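Local coordinates for methylmalonyl-CoA carboxyltransferase 12S subunit (PDB 1ON3), which transfers the carboxyl group of methylmalonyl-CoA to the biotin of the 1.3S subunit, forming propanoyl-CoA, as the hexameric core of transcarboxylase, at residues E36-S40 and Q41-T45; D240-A243 and A244-I247. All coordinates share one frame; numbering follows the deposited sequence.

Interaction 1: E36-S40 and Q41-T45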
ATOM      1  N   GLU E  36      35.176  42.305 -10.981  1.00 20.47           N
ATOM      2  CA  GLU E  36      35.500  43.469 -10.167  1.00 19.68           C
ATOM      3  C   GLU E  36      34.268  44.326  -9.968  1.00 21.15           C
ATOM      4  O   GLU E  36      34.053  44.865  -8.883  1.00 19.22           O
ATOM      5  CB  GLU E  36      36.607  44.310 -10.810  1.00 25.27           C
ATOM      6  CG  GLU E  36      37.960  43.657 -10.757  1.00 29.42           C
ATOM      7  CD  GLU E  36      39.032  44.467 -11.456  1.00 38.21           C
ATOM      8  OE1 GLU E  36      40.180  43.977 -11.522  1.00 35.60           O
ATOM      9  OE2 GLU E  36      38.727  45.589 -11.930  1.00 39.14           O
ATOM     10  N   LYS E  37      33.446  44.459 -11.003  1.00 17.61           N
ATOM     11  CA  LYS E  37      32.246  45.271 -10.852  1.00 21.48           C
ATOM     12  C   LYS E  37      31.312  44.632  -9.822  1.00 23.86           C
ATOM     13  O   LYS E  37      30.717  45.330  -8.988  1.00 21.84           O
ATOM     14  CB  LYS E  37      31.515  45.428 -12.185  1.00 20.58           C
ATOM     15  CG  LYS E  37      30.237  46.250 -12.074  1.00 24.96           C
ATOM     16  CD  LYS E  37      29.651  46.549 -13.448  1.00 30.17           C
ATOM     17  CE  LYS E  37      28.477  47.516 -13.357  1.00 35.12           C
ATOM     18  NZ  LYS E  37      27.962  47.902 -14.711  1.00 35.19           N
ATOM     19  N   GLN E  38      31.181  43.308  -9.888  1.00 20.19           N
ATOM     20  CA  GLN E  38      30.326  42.585  -8.949  1.00 18.24           C
ATOM     21  C   GLN E  38      30.836  42.905  -7.543  1.00 18.46           C
ATOM     22  O   GLN E  38      30.072  43.331  -6.669  1.00 18.37           O
ATOM     23  CB  GLN E  38      30.386  41.072  -9.222  1.00 18.60           C
ATOM     24  CG  GLN E  38      29.564  40.214  -8.241  1.00 15.96           C
ATOM     25  CD  GLN E  38      28.106  40.022  -8.650  1.00 19.41           C
ATOM     26  OE1 GLN E  38      27.551  40.777  -9.465  1.00 15.53           O
ATOM     27  NE2 GLN E  38      27.471  39.003  -8.070  1.00 17.36           N
ATOM     28  N   HIS E  39      32.137  42.727  -7.335  1.00 18.54           N
ATOM     29  CA  HIS E  39      32.734  43.010  -6.043  1.00 19.98           C
ATOM     30  C   HIS E  39      32.569  44.461  -5.602  1.00 20.26           C
ATOM     31  O   HIS E  39      32.338  44.737  -4.421  1.00 20.52           O
ATOM     32  CB  HIS E  39      34.210  42.642  -6.067  1.00 19.41           C
ATOM     33  CG  HIS E  39      34.455  41.175  -5.943  1.00 22.33           C
ATOM     34  ND1 HIS E  39      35.627  40.578  -6.349  1.00 20.85           N
ATOM     35  CD2 HIS E  39      33.685  40.188  -5.429  1.00 20.93           C
ATOM     36  CE1 HIS E  39      35.570  39.283  -6.091  1.00 21.77           C
ATOM     37  NE2 HIS E  39      34.402  39.020  -5.533  1.00 21.35           N
ATOM     38  N   SER E  40      32.677  45.389  -6.542  1.00 20.84           N
ATOM     39  CA  SER E  40      32.539  46.799  -6.207  1.00 23.18           C
ATOM     40  C   SER E  40      31.126  47.093  -5.715  1.00 25.79           C
ATOM     41  O   SER E  40      30.928  48.019  -4.933  1.00 26.81           O
ATOM     42  CB  SER E  40      32.854  47.675  -7.422  1.00 23.72           C
ATOM     43  OG  SER E  40      31.778  47.664  -8.341  1.00 33.07           O
ATOM     44  N   GLN E  41      30.150  46.303  -6.167  1.00 24.84           N
ATOM     45  CA  GLN E  41      28.759  46.494  -5.766  1.00 22.62           C
ATOM     46  C   GLN E  41      28.455  45.818  -4.438  1.00 18.93           C
ATOM     47  O   GLN E  41      27.299  45.754  -4.014  1.00 21.83           O
ATOM     48  CB  GLN E  41      27.809  45.958  -6.841  1.00 23.65           C
ATOM     49  CG  GLN E  41      27.976  46.626  -8.188  1.00 27.74           C
ATOM     50  CD  GLN E  41      27.055  46.053  -9.252  1.00 31.28           C
ATOM     51  OE1 GLN E  41      26.846  44.845  -9.325  1.00 33.72           O
ATOM     52  NE2 GLN E  41      26.520  46.922 -10.099  1.00 33.46           N
ATOM     53  N   GLY E  42      29.500  45.327  -3.785  1.00 19.65           N
ATOM     54  CA  GLY E  42      29.350  44.666  -2.500  1.00 19.81           C
ATOM     55  C   GLY E  42      28.760  43.265  -2.554  1.00 22.46           C
ATOM     56  O   GLY E  42      28.170  42.810  -1.571  1.00 20.54           O
ATOM     57  N   LYS E  43      28.934  42.581  -3.686  1.00 20.68           N
ATOM     58  CA  LYS E  43      28.409  41.226  -3.885  1.00 20.54           C
ATOM     59  C   LYS E  43      29.530  40.242  -4.177  1.00 20.34           C
ATOM     60  O   LYS E  43      30.520  40.593  -4.816  1.00 19.24           O
ATOM     61  CB  LYS E  43      27.461  41.178  -5.089  1.00 20.44           C
ATOM     62  CG  LYS E  43      26.380  42.229  -5.118  1.00 20.08           C
ATOM     63  CD  LYS E  43      25.745  42.274  -6.496  1.00 26.61           C
ATOM     64  CE  LYS E  43      24.877  43.510  -6.654  1.00 32.13           C
ATOM     65  NZ  LYS E  43      24.451  43.695  -8.068  1.00 34.87           N
ATOM     66  N   GLN E  44      29.362  39.007  -3.714  1.00 17.52           N
ATOM     67  CA  GLN E  44      30.335  37.956  -3.979  1.00 17.26           C
ATOM     68  C   GLN E  44      29.973  37.372  -5.353  1.00 15.33           C
ATOM     69  O   GLN E  44      28.892  37.629  -5.864  1.00 15.33           O
ATOM     70  CB  GLN E  44      30.232  36.860  -2.909  1.00 16.03           C
ATOM     71  CG  GLN E  44      30.585  37.330  -1.497  1.00 17.23           C
ATOM     72  CD  GLN E  44      30.327  36.272  -0.434  1.00 18.32           C
ATOM     73  OE1 GLN E  44      30.517  36.520   0.755  1.00 19.37           O
ATOM     74  NE2 GLN E  44      29.894  35.089  -0.858  1.00 15.35           N
ATOM     75  N   THR E  45      30.872  36.594  -5.951  1.00 14.43           N
ATOM     76  CA  THR E  45      30.583  35.966  -7.246  1.00 14.25           C
ATOM     77  C   THR E  45      29.810  34.681  -6.978  1.00 13.09           C
ATOM     78  O   THR E  45      29.704  34.243  -5.840  1.00 12.70           O
ATOM     79  CB  THR E  45      31.858  35.547  -7.971  1.00 14.21           C
ATOM     80  OG1 THR E  45      32.527  34.550  -7.186  1.00 14.39           O
ATOM     81  CG2 THR E  45      32.781  36.733  -8.164  1.00 14.27           C
TER
HETATM   82  O   HOH W   1      24.690  41.305  -9.325  1.00 16.37           O
HETATM   83  O   HOH W   2      27.769  43.037 -11.096  1.00 21.85           O
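The carbonyl oxygen of K37 is gripped twice: S40 OG donates to K37 O at 2.6 Å, and Q41 N reaches the same K37 O at 3.0 Å. The serine can do this because its OG sits between its own N and carbonyl carbon (chi1 76°), turned back over the last helical turn. The helix ends here in a Schellman motif, a standard way to stop a helix at its C-terminus. G42, with a positive phi of 75°, is the C' residue; K43 N bonds Q38 O at 3.3 Å, and G42 N comes to H39 O from above the carbonyl plane.

The side chain of Q38 then ties the departing chain to the helix. Its bend at chi2 carries the amide past K43 CB, the two side chains crossing at about a right angle, and Q38 NE2 gives Q44 O a nearly straight bond of 3.0 Å lying in the amide plane. D138 OD2 also binds NE2, while Q38 OE1 accepts from two waters, one shared with K43 NZ and the other with Q41 OE1. K43 NZ also donates to Q41 OE1 at 2.9 Å, from above the carbonyl plane. A leucine in place of Q38 would probably leave Q44 O and D138 without this donor and deprive the two waters of their shared acceptor.

The H39 ring meets the turn edge-on, CD2 being 3.2 Å from K43 O in the ring plane, and E48 holds its NE2. Bound methylmalonyl-CoA lies about 5 Å from the side chain of Q41.

Interaction 2: D240-A243 and A244-I247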
ATOM      1  N   ASP E 240      24.301  41.539   3.713  1.00 16.38           N
ATOM      2  CA  ASP E 240      25.083  41.254   2.520  1.00 17.72           C
ATOM      3  C   ASP E 240      25.183  39.750   2.332  1.00 18.39           C
ATOM      4  O   ASP E 240      24.512  38.992   3.024  1.00 14.44           O
ATOM      5  CB  ASP E 240      26.486  41.856   2.636  1.00 18.10           C
ATOM      6  CG  ASP E 240      27.167  41.509   3.949  1.00 20.96           C
ATOM      7  OD1 ASP E 240      26.877  40.443   4.535  1.00 17.53           O
ATOM      8  OD2 ASP E 240      28.007  42.303   4.396  1.00 22.91           O
ATOM      9  N   ASP E 241      26.039  39.319   1.414  1.00 16.20           N
ATOM     10  CA  ASP E 241      26.181  37.898   1.153  1.00 16.37           C
ATOM     11  C   ASP E 241      26.724  37.075   2.309  1.00 14.20           C
ATOM     12  O   ASP E 241      26.304  35.937   2.483  1.00 13.14           O
ATOM     13  CB  ASP E 241      27.039  37.675  -0.092  1.00 16.21           C
ATOM     14  CG  ASP E 241      26.337  38.110  -1.355  1.00 17.10           C
ATOM     15  OD1 ASP E 241      26.985  38.151  -2.425  1.00 16.33           O
ATOM     16  OD2 ASP E 241      25.128  38.412  -1.269  1.00 16.98           O
ATOM     17  N   ASP E 242      27.663  37.615   3.088  1.00 14.17           N
ATOM     18  CA  ASP E 242      28.195  36.845   4.223  1.00 13.76           C
ATOM     19  C   ASP E 242      27.062  36.586   5.218  1.00 16.74           C
ATOM     20  O   ASP E 242      26.960  35.504   5.790  1.00 12.56           O
ATOM     21  CB  ASP E 242      29.306  37.601   4.944  1.00 15.16           C
ATOM     22  CG  ASP E 242      30.619  37.595   4.185  1.00 23.57           C
ATOM     23  OD1 ASP E 242      31.289  38.650   4.189  1.00 26.89           O
ATOM     24  OD2 ASP E 242      30.996  36.549   3.608  1.00 20.21           O
ATOM     25  N   ALA E 243      26.218  37.592   5.415  1.00 14.36           N
ATOM     26  CA  ALA E 243      25.094  37.474   6.337  1.00 16.01           C
ATOM     27  C   ALA E 243      24.042  36.497   5.821  1.00 15.31           C
ATOM     28  O   ALA E 243      23.412  35.781   6.605  1.00 14.69           O
ATOM     29  CB  ALA E 243      24.463  38.844   6.559  1.00 13.90           C
ATOM     30  N   ALA E 244      23.840  36.481   4.504  1.00 12.94           N
ATOM     31  CA  ALA E 244      22.846  35.606   3.900  1.00 10.65           C
ATOM     32  C   ALA E 244      23.291  34.158   4.046  1.00 13.49           C
ATOM     33  O   ALA E 244      22.468  33.269   4.280  1.00 14.48           O
ATOM     34  CB  ALA E 244      22.654  35.958   2.414  1.00 14.93           C
ATOM     35  N   GLU E 245      24.595  33.937   3.906  1.00 10.87           N
ATOM     36  CA  GLU E 245      25.173  32.607   4.032  1.00 13.02           C
ATOM     37  C   GLU E 245      25.055  32.119   5.476  1.00 15.70           C
ATOM     38  O   GLU E 245      24.751  30.948   5.714  1.00 15.41           O
ATOM     39  CB  GLU E 245      26.626  32.632   3.545  1.00 12.16           C
ATOM     40  CG  GLU E 245      26.695  32.740   2.008  1.00 13.80           C
ATOM     41  CD  GLU E 245      27.865  33.563   1.471  1.00 14.86           C
ATOM     42  OE1 GLU E 245      27.844  33.864   0.253  1.00 14.08           O
ATOM     43  OE2 GLU E 245      28.794  33.896   2.238  1.00 11.81           O
ATOM     44  N   LEU E 246      25.264  33.014   6.439  1.00 15.90           N
ATOM     45  CA  LEU E 246      25.130  32.625   7.845  1.00 14.53           C
ATOM     46  C   LEU E 246      23.666  32.310   8.138  1.00 15.73           C
ATOM     47  O   LEU E 246      23.356  31.349   8.837  1.00 13.09           O
ATOM     48  CB  LEU E 246      25.616  33.741   8.782  1.00 14.26           C
ATOM     49  CG  LEU E 246      27.138  33.933   8.909  1.00 21.12           C
ATOM     50  CD1 LEU E 246      27.458  35.123   9.823  1.00 22.64           C
ATOM     51  CD2 LEU E 246      27.752  32.650   9.488  1.00 22.19           C
ATOM     52  N   ILE E 247      22.756  33.122   7.607  1.00 11.65           N
ATOM     53  CA  ILE E 247      21.332  32.870   7.846  1.00 14.23           C
ATOM     54  C   ILE E 247      20.920  31.540   7.217  1.00 13.25           C
ATOM     55  O   ILE E 247      20.200  30.747   7.832  1.00 13.84           O
ATOM     56  CB  ILE E 247      20.448  34.021   7.276  1.00 15.43           C
ATOM     57  CG1 ILE E 247      20.670  35.301   8.098  1.00 15.37           C
ATOM     58  CG2 ILE E 247      18.975  33.620   7.320  1.00 11.92           C
ATOM     59  CD1 ILE E 247      20.094  36.563   7.446  1.00 14.21           C
TER
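D242 and E245 both set CG anti to the carbonyl carbon (chi1 -75° and -73°), which sends their carboxylates along the same flank of the helix; a chi2 of 145° then folds the glutamate back against the preceding turn. There E245 CD lies only 3.0 Å from D241 O. E245 OE2 is the oxygen nearer D242, and D242 OD2 and E245 OE2 stand 3.7 Å apart. The two carboxylate planes are steeply inclined to each other.

The first turn of the helix illustrates N-capping. D240 is the N-cap: its OD1 accepts from A243 N at 3.1 Å, almost along the C-O axis, while D240 O takes A244 N at 3.0 Å. The i to i+4 pattern continues, I247 N reaching A243 O at 2.9 Å; I247 CG1 rests 3.2 Å from that same A243 O. The N-terminal end of the helix, whose first N-H groups point out along the axis, is likely to ease the crowding of acidic side chains.

D241 OD1 is satisfied by R49, in a salt bridge, and by Q44 N. E245 lies against R49 and N52 of helix 46-53, whereas A244 and I247 press on strands 191-195 and 236-238, A244 also reaching I173 of strand 170-175, so the helix that follows strand 236-238, outermost in this chain's sheet, packs back across the parallel part of the sheet.

Overall arrangement
Interactions 1 and 2 come in series along the chain, yet their centres lie only 15 Å apart, on the same side of the chain's centre. They belong to the N-terminal half of a duplicated carboxyltransferase chain of the ClpP/crotonase clan. Interaction 1 ends helix 32-40 and leads into helix 46-53, while interaction 2 begins helix 241-253, which lies on the seven-stranded mixed sheet. The two touch directly, Q44 meeting D241 and its side chain also approaching D242 and E245. R49 of helix 46-53 bears on both. An early turn close to bound methylmalonyl-CoA is thus joined to a helix that starts about 200 residues later.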